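Long-range contact in valine-pyruvate aminotransferase (Salmonella typhimurium, PDB 3G7Q), which catalyses the pyridoxal 5'-phosphate-dependent transfer of an amino group from L-valine to pyruvate, a reaction involved in alanine biosynthesis: residues N40-P45 / P309-R314. Numbering follows the deposited sequence. Where two conformers were deposited one is given.
Sequences NPAHIP and PFYYQR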
loop_
_atom_site.group_PDB
_atom_site.type_symbol
_atom_site.label_atom_id
_atom_site.label_comp_id
_atom_site.label_asym_id
_atom_site.label_seq_id
_atom_site.Cartn_x
_atom_site.Cartn_y
_atom_site.Cartn_z
ATOM N N ASN A 40 -1.191 8.545 -16.356
ATOM C CA ASN A 40 -1.646 7.207 -16.711
ATOM C C ASN A 40 -1.231 6.747 -18.094
ATOM O O ASN A 40 -1.180 7.530 -19.043
ATOM C CB ASN A 40 -3.139 7.129 -16.567
ATOM C CG ASN A 40 -3.573 7.257 -15.110
ATOM O OD1 ASN A 40 -2.879 6.789 -14.181
ATOM N ND2 ASN A 40 -4.709 7.871 -14.910
ATOM N N PRO A 41 -0.975 5.445 -18.230
ATOM C CA PRO A 41 -0.606 4.928 -19.524
ATOM C C PRO A 41 -1.799 4.853 -20.474
ATOM O O PRO A 41 -2.963 5.112 -20.096
ATOM C CB PRO A 41 -0.070 3.516 -19.199
ATOM C CG PRO A 41 -0.756 3.133 -17.954
ATOM C CD PRO A 41 -0.985 4.406 -17.182
ATOM N N ALA A 42 -1.499 4.504 -21.703
ATOM C CA ALA A 42 -2.507 4.346 -22.724
ATOM C C ALA A 42 -3.267 3.047 -22.587
ATOM O O ALA A 42 -2.843 2.139 -21.883
ATOM C CB ALA A 42 -1.812 4.392 -24.102
ATOM N N HIS A 43 -4.435 2.984 -23.222
ATOM C CA HIS A 43 -5.180 1.738 -23.350
ATOM C C HIS A 43 -4.917 1.219 -24.758
ATOM O O HIS A 43 -5.607 1.591 -25.699
ATOM C CB HIS A 43 -6.665 1.951 -23.132
ATOM C CG HIS A 43 -6.980 2.437 -21.766
ATOM N ND1 HIS A 43 -7.039 1.590 -20.681
ATOM C CD2 HIS A 43 -7.219 3.682 -21.296
ATOM C CE1 HIS A 43 -7.327 2.297 -19.602
ATOM N NE2 HIS A 43 -7.441 3.566 -19.947
ATOM N N ILE A 44 -3.925 0.348 -24.891
ATOM C CA ILE A 44 -3.524 -0.155 -26.188
ATOM C C ILE A 44 -4.458 -1.281 -26.521
ATOM O O ILE A 44 -4.544 -2.268 -25.756
ATOM C CB ILE A 44 -2.047 -0.610 -26.195
ATOM C CG1 ILE A 44 -1.134 0.556 -25.781
ATOM C CG2 ILE A 44 -1.692 -1.213 -27.550
ATOM C CD1 ILE A 44 0.377 0.199 -25.644
ATOM N N PRO A 45 -5.196 -1.160 -27.645
ATOM C CA PRO A 45 -6.169 -2.233 -27.969
ATOM C C PRO A 45 -5.637 -3.659 -27.897
ATOM O O PRO A 45 -6.298 -4.511 -27.304
ATOM C CB PRO A 45 -6.620 -1.867 -29.386
ATOM C CG PRO A 45 -6.503 -0.389 -29.417
ATOM C CD PRO A 45 -5.255 -0.071 -28.640
ATOM N N PRO A 309 6.422 0.079 -29.661
ATOM C CA PRO A 309 6.050 0.718 -30.945
ATOM C C PRO A 309 4.811 1.604 -30.899
ATOM O O PRO A 309 4.713 2.574 -31.661
ATOM C CB PRO A 309 5.818 -0.459 -31.893
ATOM C CG PRO A 309 6.262 -1.638 -31.187
ATOM C CD PRO A 309 6.394 -1.390 -29.762
ATOM N N PHE A 310 3.845 1.237 -30.065
ATOM C CA PHE A 310 2.652 2.043 -29.892
ATOM C C PHE A 310 3.021 3.436 -29.401
ATOM O O PHE A 310 2.579 4.430 -29.970
ATOM C CB PHE A 310 1.681 1.402 -28.893
ATOM C CG PHE A 310 0.480 2.273 -28.582
ATOM C CD1 PHE A 310 0.531 3.240 -27.590
ATOM C CD2 PHE A 310 -0.696 2.093 -29.287
ATOM C CE1 PHE A 310 -0.608 4.037 -27.331
ATOM C CE2 PHE A 310 -1.796 2.869 -29.026
ATOM C CZ PHE A 310 -1.740 3.833 -28.054
ATOM N N TYR A 311 3.801 3.519 -28.320
ATOM C CA TYR A 311 4.164 4.817 -27.772
ATOM C C TYR A 311 5.103 5.593 -28.688
ATOM O O TYR A 311 5.032 6.793 -28.750
ATOM C CB TYR A 311 4.799 4.654 -26.393
ATOM C CG TYR A 311 3.801 4.292 -25.294
ATOM C CD1 TYR A 311 3.012 5.257 -24.716
ATOM C CD2 TYR A 311 3.672 2.983 -24.826
ATOM C CE1 TYR A 311 2.140 4.946 -23.725
ATOM C CE2 TYR A 311 2.772 2.655 -23.809
ATOM C CZ TYR A 311 2.001 3.637 -23.279
ATOM O OH TYR A 311 1.100 3.377 -22.268
ATOM N N TYR A 312 6.005 4.904 -29.371
ATOM C CA TYR A 312 6.936 5.585 -30.275
ATOM C C TYR A 312 6.149 6.286 -31.393
ATOM O O TYR A 312 6.379 7.464 -31.716
ATOM C CB TYR A 312 7.931 4.596 -30.824
ATOM C CG TYR A 312 8.947 5.238 -31.747
ATOM C CD1 TYR A 312 9.863 6.158 -31.260
ATOM C CD2 TYR A 312 8.964 4.929 -33.076
ATOM C CE1 TYR A 312 10.805 6.752 -32.111
ATOM C CE2 TYR A 312 9.891 5.516 -33.923
ATOM C CZ TYR A 312 10.804 6.414 -33.420
ATOM O OH TYR A 312 11.722 6.974 -34.285
ATOM N N GLN A 313 5.164 5.601 -31.937
ATOM C CA GLN A 313 4.363 6.231 -32.976
ATOM C C GLN A 313 3.563 7.400 -32.437
ATOM O O GLN A 313 3.423 8.444 -33.110
ATOM C CB GLN A 313 3.378 5.250 -33.548
ATOM C CG GLN A 313 2.732 5.780 -34.808
ATOM C CD GLN A 313 1.396 5.182 -35.053
ATOM O OE1 GLN A 313 1.234 4.314 -35.919
ATOM N NE2 GLN A 313 0.406 5.637 -34.277
ATOM N N ARG A 314 3.014 7.213 -31.249
ATOM C CA ARG A 314 2.184 8.234 -30.632
ATOM C C ARG A 314 2.994 9.486 -30.255
ATOM O O ARG A 314 2.506 10.601 -30.418
ATOM C CB ARG A 314 1.414 7.646 -29.440
ATOM C CG ARG A 314 0.199 8.448 -29.004
ATOM C CD ARG A 314 -0.847 8.559 -30.171
ATOM N NE ARG A 314 -1.561 7.314 -30.461
ATOM C CZ ARG A 314 -2.662 6.902 -29.827
ATOM N NH1 ARG A 314 -3.195 7.600 -28.833
ATOM N NH2 ARG A 314 -3.235 5.767 -30.176
#
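Ile44 lays its CG1 methylene over one face of the Phe310 ring, 3.6 Å from the ring centroid and only 10° off the normal, a CH-pi contact. From there the branch runs on so that CD1 comes within 3.6 Å of Phe310 CG and also touches CE2 of Tyr311; the branched shape suits this place, since CG1 and CG2 spread over the Phe310 ring while CD1 reaches in between the two aromatics. Ala42 CB comes within 3.5 Å of Phe310 CE1, where a small side chain lets the loop come close to the helix. With CG anti to its carbonyl carbon (chi1 -73°), the ring of Tyr311 reaches across to the loop, and OH accepts a hydrogen bond of 2.9 Å from Ala42 N at 159°. The donor lies near the ring plane, so a buried backbone N-H of an irregular segment is satisfied by the one phenol oxygen. Pro41, with no N-H of its own to satisfy, packs its CB 3.3 Å from the same OH. Looser is the side of His43, exposed and with its CB pointing away from the helix; its ND1 hydrogen-bonds Gln48, and it packs on Asn70 of the second subunit. Within this class I aminotransferase fold, the contact ties the loop between strand 34-35 and helix 45-61 to the middle of long helix 299-325, while Tyr392 and Val393, just after strand 387-391, pack against Tyr311 and Ala42 respectively.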